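Local structure of aspartate aminotransferase (Rhodobacter sphaeroides, 3NRA) at residues Leu184-Asn187 with Pro188-Pro191; Gln219-Ser222 with Arg223-Tyr226; Arg311-Ala314 with Ile315-Leu319; Ala391-Ala394 with Ala395-Val399; Val399-Val402 with Glu403-Arg406. The protein probably catalyses the pyridoxal 5'-phosphate-dependent transfer of an amino group from L-aspartate to 2-oxoglutarate, giving oxaloacetate and L-glutamate. All coordinates share one frame; numbering follows the deposited sequence.

Interaction 1: residues Leu184-Asn187 with Pro188-Pro191; sequences LFSN and PNNP
Ser186 and Asn190 meet where the strand 182-186 gives way to the loop that follows it. The backbone N of Asn190 donates to Ser186 OG over 3.0 Å, and the bond is nearly straight at 167°. Ser186 OG sits between its own backbone N and carbonyl carbon (chi1 68°), which turns the hydroxyl to the loop. It also lies 3.3 Å from Asn189 CA. The same hydroxyl is hydrogen-bonded to Asp135, so two partners fix its rotation. A water makes a second bridge. It donates to Ser186 O over 2.7 Å and accepts from Asn189 ND2 over 3.0 Å. A CA-H...O contact runs beside it, with Asn189 CA 3.6 Å from Ser186 O. The peptide bonds before Pro188 and before Pro191 are both cis. The first folds the chain back, so that Pro188 O comes within 3.5 Å of Ser186 C. The run Asn-Pro-Asn-Asn-Pro fits the Asn-Pro-x-Asn-Pro motif of class I aminotransferases, here at the C-terminal end of a central parallel strand of the large domain. Asn190 carries the loop into the active site: its ND2 is hydrogen-bonded to O3 of the pyridoxal phosphate-modified lysine at position 253, and its OD1 accepts from Arg381. Farther out, Asn189 OD1 accepts from Ala192 N and its ND2 also reaches Pro134 O, while Asn187 OD1 takes the backbone N of Tyr196 and Asn187 O the hydroxyl of Tyr231.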
loop_
_atom_site.group_PDB
_atom_site.type_symbol
_atom_site.label_atom_id
_atom_site.label_comp_id
_atom_site.label_asym_id
_atom_site.label_seq_id
_atom_site.Cartn_x
_atom_site.Cartn_y
_atom_site.Cartn_z
ATOM N N LEU B 184 7.380 16.387 11.218
ATOM C CA LEU B 184 7.416 15.789 9.885
ATOM C C LEU B 184 7.636 16.916 8.905
ATOM O O LEU B 184 6.937 17.946 8.990
ATOM C CB LEU B 184 6.081 15.106 9.585
ATOM C CG LEU B 184 5.778 14.761 8.131
ATOM C CD1 LEU B 184 6.809 13.742 7.541
ATOM C CD2 LEU B 184 4.337 14.270 7.995
ATOM N N PHE B 185 8.623 16.759 8.012
ATOM C CA PHE B 185 8.903 17.750 6.976
ATOM C C PHE B 185 9.554 17.141 5.746
ATOM O O PHE B 185 10.245 16.098 5.841
ATOM C CB PHE B 185 9.761 18.913 7.543
ATOM C CG PHE B 185 11.225 18.594 7.706
ATOM C CD1 PHE B 185 11.653 17.703 8.665
ATOM C CD2 PHE B 185 12.185 19.272 6.950
ATOM C CE1 PHE B 185 13.021 17.428 8.843
ATOM C CE2 PHE B 185 13.546 19.002 7.107
ATOM C CZ PHE B 185 13.964 18.075 8.059
ATOM N N SER B 186 9.314 17.771 4.583
ATOM C CA SER B 186 10.013 17.417 3.362
ATOM C C SER B 186 11.206 18.354 3.111
ATOM O O SER B 186 11.132 19.557 3.361
ATOM C CB SER B 186 9.055 17.412 2.137
ATOM O OG SER B 186 8.613 18.710 1.839
ATOM N N ASN B 187 12.299 17.759 2.642
ATOM C CA ASN B 187 13.535 18.445 2.312
ATOM C C ASN B 187 14.184 17.726 1.120
ATOM O O ASN B 187 14.660 16.629 1.285
ATOM C CB ASN B 187 14.502 18.414 3.491
ATOM C CG ASN B 187 15.732 19.235 3.240
ATOM O OD1 ASN B 187 15.718 20.134 2.407
ATOM N ND2 ASN B 187 16.811 18.925 3.940
ATOM N N PRO B 188 14.170 18.343 -0.095
ATOM C CA PRO B 188 13.620 19.632 -0.431
ATOM C C PRO B 188 12.108 19.716 -0.206
ATOM O O PRO B 188 11.377 18.698 -0.342
ATOM C CB PRO B 188 13.930 19.762 -1.913
ATOM C CG PRO B 188 13.910 18.391 -2.415
ATOM C CD PRO B 188 14.628 17.644 -1.310
ATOM N N ASN B 189 11.655 20.919 0.171
ATOM C CA ASN B 189 10.251 21.209 0.343
ATOM C C ASN B 189 9.449 20.931 -0.923
ATOM O O ASN B 189 9.864 21.312 -2.038
ATOM C CB ASN B 189 10.073 22.656 0.771
ATOM C CG ASN B 189 8.627 23.020 0.998
ATOM O OD1 ASN B 189 7.989 23.647 0.135
ATOM N ND2 ASN B 189 8.102 22.665 2.168
ATOM N N ASN B 190 8.400 20.146 -0.764
ATOM C CA ASN B 190 7.326 20.043 -1.734
ATOM C C ASN B 190 6.210 20.853 -1.088
ATOM O O ASN B 190 5.724 20.475 -0.035
ATOM C CB ASN B 190 6.933 18.549 -1.910
ATOM C CG ASN B 190 5.814 18.321 -2.941
ATOM O OD1 ASN B 190 5.042 19.237 -3.286
ATOM N ND2 ASN B 190 5.691 17.062 -3.400
ATOM N N PRO B 191 5.813 21.983 -1.691
ATOM C CA PRO B 191 5.828 22.353 -3.090
ATOM C C PRO B 191 6.908 23.348 -3.576
ATOM O O PRO B 191 6.992 23.586 -4.785
ATOM C CB PRO B 191 4.480 23.041 -3.228
ATOM C CG PRO B 191 4.370 23.810 -1.937
ATOM C CD PRO B 191 4.937 22.907 -0.912
HETATM O O HOH W 1 9.382 21.243 4.499
#

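Interaction 2: residues Gln219-Ser222 with Arg223-Tyr226; sequences QLYS and RLRY
Tyr221 and Leu224 meet in a local turn contact, in the largely buried loop that leaves strand 214-218. Two type I beta turns overlap, from Gln219 to Ser222 and from Tyr221 to Leu224. In the second, Leu224 N donates to Tyr221 O over 3.2 Å, from well above the carbonyl plane. The two side chains run side by side, with Leu224 CD2 3.8 Å from Tyr221 CE1. The phenol OH of Tyr221 goes on to Ser338. In the first turn Ser222 doubles the closing bond. Its OG donates to Gln219 O over 2.6 Å, in the carbonyl plane and on a lone pair, while Ser222 N reaches the same oxygen. Putting a valine in place of Ser222 would probably cost Gln219 O the hydroxyl bond and leave the first turn less firmly closed. Water takes up further backbone groups: one molecule links Leu220 O to Arg223 N, another Ser222 O to Arg225 NE. Arg223 extends away to salt bridges with Glu255 and Glu300. Leu224 is the centre of an inverse gamma turn. The arrangement is a pair of overlapping type I turns, running into that gamma turn, in the loop after a strand of the aminotransferase large domain.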
loop_
_atom_site.group_PDB
_atom_site.type_symbol
_atom_site.label_atom_id
_atom_site.label_comp_id
_atom_site.label_asym_id
_atom_site.label_seq_id
_atom_site.Cartn_x
_atom_site.Cartn_y
_atom_site.Cartn_z
ATOM N N GLN B 219 12.921 13.041 2.344
ATOM C CA GLN B 219 13.974 13.472 1.447
ATOM C C GLN B 219 13.791 12.891 0.075
ATOM O O GLN B 219 14.777 12.670 -0.669
ATOM C CB GLN B 219 15.332 13.083 2.031
ATOM C CG GLN B 219 15.525 13.513 3.525
ATOM C CD GLN B 219 16.990 13.410 3.991
ATOM O OE1 GLN B 219 17.373 13.990 5.015
ATOM N NE2 GLN B 219 17.819 12.687 3.215
ATOM N N LEU B 220 12.527 12.712 -0.304
ATOM C CA LEU B 220 12.143 12.062 -1.565
ATOM C C LEU B 220 12.914 12.572 -2.761
ATOM O O LEU B 220 13.365 11.769 -3.606
ATOM C CB LEU B 220 10.657 12.270 -1.822
ATOM C CG LEU B 220 10.018 11.618 -3.070
ATOM C CD1 LEU B 220 10.207 12.515 -4.336
ATOM C CD2 LEU B 220 10.511 10.171 -3.304
ATOM N N TYR B 221 13.024 13.899 -2.886
ATOM C CA TYR B 221 13.610 14.480 -4.099
ATOM C C TYR B 221 15.069 14.985 -3.880
ATOM O O TYR B 221 15.619 15.707 -4.721
ATOM C CB TYR B 221 12.691 15.608 -4.646
ATOM C CG TYR B 221 12.230 15.440 -6.084
ATOM C CD1 TYR B 221 13.067 14.931 -7.064
ATOM C CD2 TYR B 221 10.950 15.849 -6.480
ATOM C CE1 TYR B 221 12.660 14.858 -8.397
ATOM C CE2 TYR B 221 10.525 15.717 -7.799
ATOM C CZ TYR B 221 11.383 15.240 -8.746
ATOM O OH TYR B 221 10.959 15.127 -10.082
ATOM N N SER B 222 15.704 14.524 -2.803
ATOM C CA SER B 222 16.997 15.068 -2.352
ATOM C C SER B 222 18.152 14.696 -3.261
ATOM O O SER B 222 19.149 15.369 -3.264
ATOM C CB SER B 222 17.310 14.600 -0.926
ATOM O OG SER B 222 17.366 13.170 -0.867
ATOM N N ARG B 223 17.990 13.650 -4.065
ATOM C CA ARG B 223 19.027 13.255 -5.022
ATOM C C ARG B 223 19.102 14.157 -6.274
ATOM O O ARG B 223 20.165 14.257 -6.922
ATOM C CB ARG B 223 18.824 11.802 -5.446
ATOM C CG ARG B 223 20.063 11.164 -5.947
ATOM C CD ARG B 223 19.825 9.742 -6.368
ATOM N NE ARG B 223 21.018 9.221 -6.998
ATOM C CZ ARG B 223 21.074 8.128 -7.752
ATOM N NH1 ARG B 223 20.005 7.387 -7.956
ATOM N NH2 ARG B 223 22.227 7.756 -8.266
ATOM N N LEU B 224 17.991 14.786 -6.642
ATOM C CA LEU B 224 17.982 15.659 -7.807
ATOM C C LEU B 224 18.414 17.047 -7.378
ATOM O O LEU B 224 17.619 17.955 -7.350
ATOM C CB LEU B 224 16.600 15.693 -8.461
ATOM C CG LEU B 224 16.603 16.250 -9.893
ATOM C CD1 LEU B 224 17.003 15.110 -10.862
ATOM C CD2 LEU B 224 15.243 16.844 -10.273
ATOM N N ARG B 225 19.706 17.193 -7.076
ATOM C CA ARG B 225 20.244 18.399 -6.406
ATOM C C ARG B 225 21.008 19.227 -7.432
ATOM O O ARG B 225 21.888 18.717 -8.103
ATOM C CB ARG B 225 21.160 17.996 -5.230
ATOM C CG ARG B 225 21.864 19.179 -4.505
ATOM C CD ARG B 225 22.732 18.721 -3.304
ATOM N NE ARG B 225 23.727 17.705 -3.673
ATOM C CZ ARG B 225 24.900 17.932 -4.276
ATOM N NH1 ARG B 225 25.313 19.165 -4.569
ATOM N NH2 ARG B 225 25.672 16.900 -4.594
ATOM N N TYR B 226 20.638 20.499 -7.571
ATOM C CA TYR B 226 21.174 21.331 -8.634
ATOM C C TYR B 226 22.598 21.800 -8.328
ATOM O O TYR B 226 23.013 21.866 -7.167
ATOM C CB TYR B 226 20.226 22.504 -8.937
ATOM C CG TYR B 226 18.914 22.003 -9.494
ATOM C CD1 TYR B 226 18.875 21.306 -10.698
ATOM C CD2 TYR B 226 17.737 22.085 -8.746
ATOM C CE1 TYR B 226 17.694 20.763 -11.179
ATOM C CE2 TYR B 226 16.560 21.567 -9.215
ATOM C CZ TYR B 226 16.544 20.885 -10.436
ATOM O OH TYR B 226 15.394 20.354 -10.898
HETATM O O HOH W 2 15.736 11.809 -4.918
HETATM O O HOH W 3 21.938 15.370 -2.683
#

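Interaction 3: residues Arg311-Ala314 with Ile315-Leu319; sequences RHQA and IRDEL
Gln313 and Arg316 lie side by side along helix 304-324, and the tightly packed part of the contact is where they overlap. Gln313 CG rests over one face of the Arg316 guanidinium, 3.6 Å from NH2 and offset toward the rim. The amide and guanidinium planes are 44° apart. A bend at chi3 (72°) turns the Arg316 chain so that its NE and NH2 face Asp317. Both nitrogens grip Asp317 OD1 side-on, NE at 2.9 Å and NH2 at 2.8 Å. The salt bridge lies close to the guanidinium plane, and NH2 uses the syn lone pair of OD1. The third nitrogen, NH1, is hydrogen-bonded to Pro334 O. Gln313 OE1 accepts from Ala227 N, while Tyr226 packs against Gln313, Arg316 and His312. Backbone bonds tie the turns together, and Arg316 N to His312 O is the shortest of those crossing the contact at 2.8 Å. The buried flank holds Ile315, whose CG1 lies 3.5 Å from Arg311 O. The other side is looser: Arg311, Ala314 and Asp317 are exposed. There a water accepts from Gln313 NE2 over 3.0 Å and donates to Asp317 OD2. Each Asp317 oxygen therefore has a donor. The arginine charge is probably partly balanced by the carboxylate at its edge, and the pairing limits how far the guanidinium can turn.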
loop_
_atom_site.group_PDB
_atom_site.type_symbol
_atom_site.label_atom_id
_atom_site.label_comp_id
_atom_site.label_asym_id
_atom_site.label_seq_id
_atom_site.Cartn_x
_atom_site.Cartn_y
_atom_site.Cartn_z
ATOM N N ARG B 311 19.756 18.470 -17.241
ATOM C CA ARG B 311 18.595 18.699 -18.113
ATOM C C ARG B 311 17.464 19.387 -17.338
ATOM O O ARG B 311 16.823 20.318 -17.855
ATOM C CB ARG B 311 18.097 17.405 -18.720
ATOM C CG ARG B 311 19.024 16.797 -19.778
ATOM C CD ARG B 311 18.346 15.627 -20.499
ATOM N NE ARG B 311 19.316 14.747 -21.142
ATOM C CZ ARG B 311 20.031 13.784 -20.526
ATOM N NH1 ARG B 311 19.889 13.531 -19.208
ATOM N NH2 ARG B 311 20.893 13.046 -21.236
ATOM N N HIS B 312 17.254 18.967 -16.079
ATOM C CA HIS B 312 16.249 19.591 -15.234
ATOM C C HIS B 312 16.594 21.022 -14.841
ATOM O O HIS B 312 15.716 21.841 -14.681
ATOM C CB HIS B 312 16.018 18.765 -13.975
ATOM C CG HIS B 312 15.165 17.571 -14.197
ATOM N ND1 HIS B 312 15.650 16.407 -14.724
ATOM C CD2 HIS B 312 13.856 17.351 -13.936
ATOM C CE1 HIS B 312 14.677 15.516 -14.785
ATOM N NE2 HIS B 312 13.581 16.065 -14.313
ATOM N N GLN B 313 17.886 21.302 -14.693
ATOM C CA GLN B 313 18.351 22.628 -14.296
ATOM C C GLN B 313 18.154 23.617 -15.444
ATOM O O GLN B 313 17.833 24.769 -15.218
ATOM C CB GLN B 313 19.837 22.577 -13.892
ATOM C CG GLN B 313 20.297 23.739 -13.006
ATOM C CD GLN B 313 21.656 23.500 -12.337
ATOM O OE1 GLN B 313 21.952 22.399 -11.831
ATOM N NE2 GLN B 313 22.469 24.538 -12.297
ATOM N N ALA B 314 18.307 23.147 -16.674
ATOM C CA ALA B 314 18.028 23.984 -17.851
ATOM C C ALA B 314 16.543 24.343 -17.925
ATOM O O ALA B 314 16.188 25.499 -18.196
ATOM C CB ALA B 314 18.495 23.293 -19.139
ATOM N N ILE B 315 15.679 23.377 -17.616
ATOM C CA ILE B 315 14.236 23.616 -17.574
ATOM C C ILE B 315 13.879 24.562 -16.420
ATOM O O ILE B 315 13.174 25.564 -16.622
ATOM C CB ILE B 315 13.437 22.315 -17.392
ATOM C CG1 ILE B 315 13.611 21.393 -18.609
ATOM C CG2 ILE B 315 11.961 22.634 -17.197
ATOM C CD1 ILE B 315 13.060 20.023 -18.384
ATOM N N ARG B 316 14.378 24.240 -15.223
ATOM C CA ARG B 316 14.244 25.123 -14.064
ATOM C C ARG B 316 14.538 26.579 -14.421
ATOM O O ARG B 316 13.714 27.470 -14.149
ATOM C CB ARG B 316 15.185 24.684 -12.948
ATOM C CG ARG B 316 15.053 25.488 -11.647
ATOM C CD ARG B 316 16.285 25.313 -10.754
ATOM N NE ARG B 316 17.456 26.007 -11.285
ATOM C CZ ARG B 316 18.621 26.145 -10.637
ATOM N NH1 ARG B 316 18.792 25.661 -9.400
ATOM N NH2 ARG B 316 19.622 26.801 -11.218
ATOM N N ASP B 317 15.683 26.822 -15.048
ATOM C CA ASP B 317 16.151 28.197 -15.293
ATOM C C ASP B 317 15.315 28.948 -16.327
ATOM O O ASP B 317 15.083 30.152 -16.184
ATOM C CB ASP B 317 17.623 28.200 -15.746
ATOM C CG ASP B 317 18.595 27.802 -14.630
ATOM O OD1 ASP B 317 18.176 27.714 -13.461
ATOM O OD2 ASP B 317 19.782 27.571 -14.946
ATOM N N GLU B 318 14.922 28.274 -17.400
ATOM C CA GLU B 318 14.094 28.928 -18.416
ATOM C C GLU B 318 12.678 29.148 -17.902
ATOM O O GLU B 318 12.103 30.162 -18.162
ATOM C CB GLU B 318 14.077 28.171 -19.752
ATOM C CG GLU B 318 13.563 29.072 -20.928
ATOM C CD GLU B 318 13.639 28.399 -22.310
ATOM O OE1 GLU B 318 13.846 27.165 -22.378
ATOM O OE2 GLU B 318 13.490 29.114 -23.321
ATOM N N LEU B 319 12.134 28.203 -17.140
ATOM C CA LEU B 319 10.814 28.434 -16.527
ATOM C C LEU B 319 10.848 29.598 -15.572
ATOM O O LEU B 319 9.921 30.394 -15.548
ATOM C CB LEU B 319 10.283 27.202 -15.805
ATOM C CG LEU B 319 9.678 26.066 -16.656
ATOM C CD1 LEU B 319 8.737 25.243 -15.805
ATOM C CD2 LEU B 319 8.941 26.558 -17.879
HETATM O O HOH W 4 21.678 27.238 -13.321
#

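Interaction 4: residues Ala391-Ala394 with Ala395-Val399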
loop_
_atom_site.group_PDB
_atom_site.type_symbol
_atom_site.label_atom_id
_atom_site.label_comp_id
_atom_site.label_asym_id
_atom_site.label_seq_id
_atom_site.Cartn_x
_atom_site.Cartn_y
_atom_site.Cartn_z
ATOM N N ALA B 391 7.083 22.444 -21.962
ATOM C CA ALA B 391 6.991 23.087 -20.653
ATOM C C ALA B 391 7.160 24.608 -20.743
ATOM O O ALA B 391 6.430 25.361 -20.110
ATOM C CB ALA B 391 8.050 22.487 -19.683
ATOM N N VAL B 392 8.137 25.043 -21.533
ATOM C CA VAL B 392 8.423 26.459 -21.686
ATOM C C VAL B 392 7.250 27.179 -22.390
ATOM O O VAL B 392 6.766 28.177 -21.875
ATOM C CB VAL B 392 9.746 26.686 -22.453
ATOM C CG1 VAL B 392 9.876 28.129 -22.884
ATOM C CG2 VAL B 392 10.957 26.246 -21.575
ATOM N N ALA B 393 6.783 26.612 -23.527
ATOM C CA ALA B 393 5.564 27.088 -24.242
ATOM C C ALA B 393 4.336 27.143 -23.339
ATOM O O ALA B 393 3.608 28.099 -23.386
ATOM C CB ALA B 393 5.266 26.215 -25.481
ATOM N N ALA B 394 4.146 26.125 -22.489
ATOM C CA ALA B 394 3.043 26.121 -21.514
ATOM C C ALA B 394 3.178 27.273 -20.503
ATOM O O ALA B 394 2.224 27.958 -20.221
ATOM C CB ALA B 394 2.964 24.750 -20.771
ATOM N N ALA B 395 4.375 27.467 -19.988
ATOM C CA ALA B 395 4.648 28.544 -19.048
ATOM C C ALA B 395 4.335 29.913 -19.646
ATOM O O ALA B 395 3.807 30.782 -18.945
ATOM C CB ALA B 395 6.104 28.491 -18.581
ATOM N N ARG B 396 4.659 30.109 -20.927
ATOM C CA ARG B 396 4.349 31.372 -21.589
ATOM C C ARG B 396 2.848 31.588 -21.746
ATOM O O ARG B 396 2.368 32.719 -21.631
ATOM C CB ARG B 396 5.056 31.460 -22.932
ATOM C CG ARG B 396 6.561 31.603 -22.759
ATOM C CD ARG B 396 7.264 32.035 -23.986
ATOM N NE ARG B 396 6.718 33.265 -24.561
ATOM C CZ ARG B 396 7.192 33.835 -25.661
ATOM N NH1 ARG B 396 8.269 33.320 -26.279
ATOM N NH2 ARG B 396 6.616 34.932 -26.134
ATOM N N ARG B 397 2.088 30.486 -21.945
ATOM C CA ARG B 397 0.624 30.570 -21.952
ATOM C C ARG B 397 0.085 30.952 -20.550
ATOM O O ARG B 397 -0.896 31.713 -20.441
ATOM C CB ARG B 397 -0.024 29.243 -22.445
ATOM C CG ARG B 397 0.364 28.834 -23.873
ATOM C CD ARG B 397 -0.643 27.857 -24.499
ATOM N NE ARG B 397 -0.685 26.570 -23.814
ATOM C CZ ARG B 397 0.222 25.594 -23.956
ATOM N NH1 ARG B 397 1.292 25.733 -24.777
ATOM N NH2 ARG B 397 0.072 24.456 -23.275
ATOM N N ILE B 398 0.711 30.440 -19.489
ATOM C CA ILE B 398 0.269 30.778 -18.122
ATOM C C ILE B 398 0.370 32.275 -17.900
ATOM O O ILE B 398 -0.593 32.911 -17.432
ATOM C CB ILE B 398 1.103 30.084 -17.015
ATOM C CG1 ILE B 398 0.918 28.563 -17.062
ATOM C CG2 ILE B 398 0.671 30.622 -15.593
ATOM C CD1 ILE B 398 1.673 27.771 -15.912
ATOM N N VAL B 399 1.532 32.851 -18.237
ATOM C CA VAL B 399 1.776 34.272 -17.948
ATOM C C VAL B 399 0.916 35.186 -18.827
ATOM O O VAL B 399 0.376 36.160 -18.322
ATOM C CB VAL B 399 3.271 34.669 -18.018
ATOM C CG1 VAL B 399 4.112 33.818 -17.026
ATOM C CG2 VAL B 399 3.791 34.574 -19.400
#
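Ala394 and Arg397 meet on helix 388-404, and Ala394 has the most surface buried here. Its carbonyl accepts from Ile398 N over 3.0 Å, in the carbonyl plane. The small methyl of Ala394 lets the Arg397 guanidinium lie close to the helix. One face of that group covers Ala394 CA, which is 3.8 Å from CZ and set toward the rim. Arg397 NH2 stands 3.8 Å from Ala394 CB. The side chain leaves with CG anti to the carbonyl carbon (chi1 -61°) and bends at chi3 (-65°), which folds it back along its own helix. Its CG passes 3.4 Å from Ala393 O. The folded group is then held by carbonyls from other parts of the chain: NE donates to Ala362 O and NH2 to Arg40 O. These bonds and the alanine surface together fix the orientation of the guanidinium, and Arg397 is buried. Ala395, the next most covered residue, sits one turn beyond Ala391. Its N donates to Ala391 O over 2.9 Å, and its CB lies 3.4 Å from Val392 O. The methyl of Ala395 faces Leu319 and Val322 of helix 304-324. On another face Ala394, Arg397 and Ile398 touch Val364 of strand 364-368. Ala393 and Arg396 are exposed, though Arg396 also touches Val322. The alanine-rich turns are an ordinary alpha-helical i to i+4 arrangement, in a helix that packs against both helix 304-324 and the smaller sheet of this class I aminotransferase.

Interaction 5: residues Val399-Val402 with Glu403-Arg406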
loop_
_atom_site.group_PDB
_atom_site.type_symbol
_atom_site.label_atom_id
_atom_site.label_comp_id
_atom_site.label_asym_id
_atom_site.label_seq_id
_atom_site.Cartn_x
_atom_site.Cartn_y
_atom_site.Cartn_z
ATOM N N VAL B 399 1.532 32.851 -18.237
ATOM C CA VAL B 399 1.776 34.272 -17.948
ATOM C C VAL B 399 0.916 35.186 -18.827
ATOM O O VAL B 399 0.376 36.160 -18.322
ATOM C CB VAL B 399 3.271 34.669 -18.018
ATOM C CG1 VAL B 399 4.112 33.818 -17.026
ATOM C CG2 VAL B 399 3.791 34.574 -19.400
ATOM N N THR B 400 0.721 34.813 -20.112
ATOM C CA THR B 400 -0.260 35.479 -21.004
ATOM C C THR B 400 -1.669 35.556 -20.340
ATOM O O THR B 400 -2.293 36.634 -20.304
ATOM C CB THR B 400 -0.384 34.749 -22.355
ATOM O OG1 THR B 400 0.877 34.727 -23.009
ATOM C CG2 THR B 400 -1.421 35.438 -23.274
ATOM N N LEU B 401 -2.116 34.441 -19.757
ATOM C CA LEU B 401 -3.407 34.409 -19.054
ATOM C C LEU B 401 -3.380 35.150 -17.735
ATOM O O LEU B 401 -4.374 35.793 -17.376
ATOM C CB LEU B 401 -3.915 32.976 -18.852
ATOM C CG LEU B 401 -4.438 32.306 -20.141
ATOM C CD1 LEU B 401 -5.117 30.985 -19.866
ATOM C CD2 LEU B 401 -5.376 33.222 -20.910
ATOM N N VAL B 402 -2.257 35.104 -17.019
ATOM C CA VAL B 402 -2.091 35.984 -15.855
ATOM C C VAL B 402 -2.262 37.475 -16.256
ATOM O O VAL B 402 -2.936 38.224 -15.564
ATOM C CB VAL B 402 -0.756 35.732 -15.133
ATOM C CG1 VAL B 402 -0.453 36.857 -14.117
ATOM C CG2 VAL B 402 -0.804 34.383 -14.441
ATOM N N GLU B 403 -1.725 37.861 -17.413
ATOM C CA GLU B 403 -1.895 39.235 -17.905
ATOM C C GLU B 403 -3.342 39.508 -18.278
ATOM O O GLU B 403 -3.889 40.561 -17.929
ATOM C CB GLU B 403 -0.960 39.521 -19.089
ATOM C CG GLU B 403 0.576 39.434 -18.693
ATOM C CD GLU B 403 1.539 39.270 -19.899
ATOM O OE1 GLU B 403 1.087 39.352 -21.082
ATOM O OE2 GLU B 403 2.760 39.090 -19.647
ATOM N N ARG B 404 -3.986 38.540 -18.934
ATOM C CA ARG B 404 -5.377 38.712 -19.396
ATOM C C ARG B 404 -6.356 38.903 -18.225
ATOM O O ARG B 404 -7.340 39.637 -18.356
ATOM C CB ARG B 404 -5.822 37.513 -20.263
ATOM C CG ARG B 404 -7.083 37.790 -21.105
ATOM C CD ARG B 404 -7.615 36.534 -21.763
ATOM N NE ARG B 404 -6.742 36.084 -22.832
ATOM C CZ ARG B 404 -6.985 35.038 -23.631
ATOM N NH1 ARG B 404 -8.103 34.329 -23.506
ATOM N NH2 ARG B 404 -6.092 34.693 -24.561
ATOM N N TYR B 405 -6.070 38.250 -17.086
ATOM C CA TYR B 405 -6.981 38.252 -15.907
ATOM C C TYR B 405 -6.492 39.139 -14.763
ATOM O O TYR B 405 -7.082 39.142 -13.695
ATOM C CB TYR B 405 -7.176 36.825 -15.383
ATOM C CG TYR B 405 -8.048 36.003 -16.260
ATOM C CD1 TYR B 405 -9.439 36.033 -16.117
ATOM C CD2 TYR B 405 -7.516 35.247 -17.268
ATOM C CE1 TYR B 405 -10.247 35.311 -16.945
ATOM C CE2 TYR B 405 -8.318 34.513 -18.105
ATOM C CZ TYR B 405 -9.687 34.558 -17.954
ATOM O OH TYR B 405 -10.482 33.803 -18.781
ATOM N N ARG B 406 -5.425 39.892 -14.990
ATOM C CA ARG B 406 -4.831 40.690 -13.927
ATOM C C ARG B 406 -5.856 41.717 -13.409
ATOM O O ARG B 406 -6.537 42.351 -14.193
ATOM C CB ARG B 406 -3.562 41.403 -14.430
ATOM C CG ARG B 406 -2.709 42.072 -13.318
ATOM C CD ARG B 406 -1.645 43.049 -13.929
ATOM N NE ARG B 406 -0.759 42.371 -14.884
ATOM C CZ ARG B 406 0.255 41.552 -14.565
ATOM N NH1 ARG B 406 0.573 41.289 -13.289
ATOM N NH2 ARG B 406 0.974 40.995 -15.548
#
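Leu401 CD2 covers one face of the Arg404 guanidinium, over its centre and 3.6 Å from CZ. The two side chains lie alongside, pointing the same way, and Arg404 NE is 3.7 Å from the same methyl. A bend at chi3 (-71°) of Arg404 brings the flat group under the leucine. Its NH1 is hydrogen-bonded to Ala35 O. The Tyr405 ring has Leu401 O at its edge and in its plane, 3.2 Å from CD2. Leu401 CD2 lies farther off, 4.3 Å from Tyr405 CE2. This is the C-terminal end of helix 388-404, where Tyr405 is the first residue to leave helical torsions. The last turn still closes with Tyr405 N donating to Leu401 O over 3.0 Å. An alanine in place of Arg404 would probably leave the Leu401 methyl without its flat cover and Ala35 O without this donor. Glu403 N donates to Val399 O over 2.9 Å, and Glu403 CG packs against the same oxygen. Leu401, Val402 and Tyr405 touch helix 351-362, and the phenol of Tyr405 is hydrogen-bonded to Gln361 of that helix and to the backbone N of Arg33. Arg406 NH2 reaches OD1 of the sulfinoalanine at position 326.

Interactions 1 and 2 are buried near the centre of the chain. Interactions 3 to 5 lie farther out; interaction 4 is also buried, while 3 and 5 are only partly so. Interaction 1 is polar and reaches the cofactor; interaction 2 is made of turns and waters. The two touch through Asn187 and Pro188 against the turn at 219-222. The loop of interaction 2 packs on helix 304-324, which in turn packs on helix 388-404. Interactions 4 and 5 share that second helix and Val399. All three helical contacts lay an aliphatic carbon over an arginine face. Arg316 has a carboxylate as well as a carbonyl, whereas the bonds named for Arg397 and Arg404 are to carbonyls.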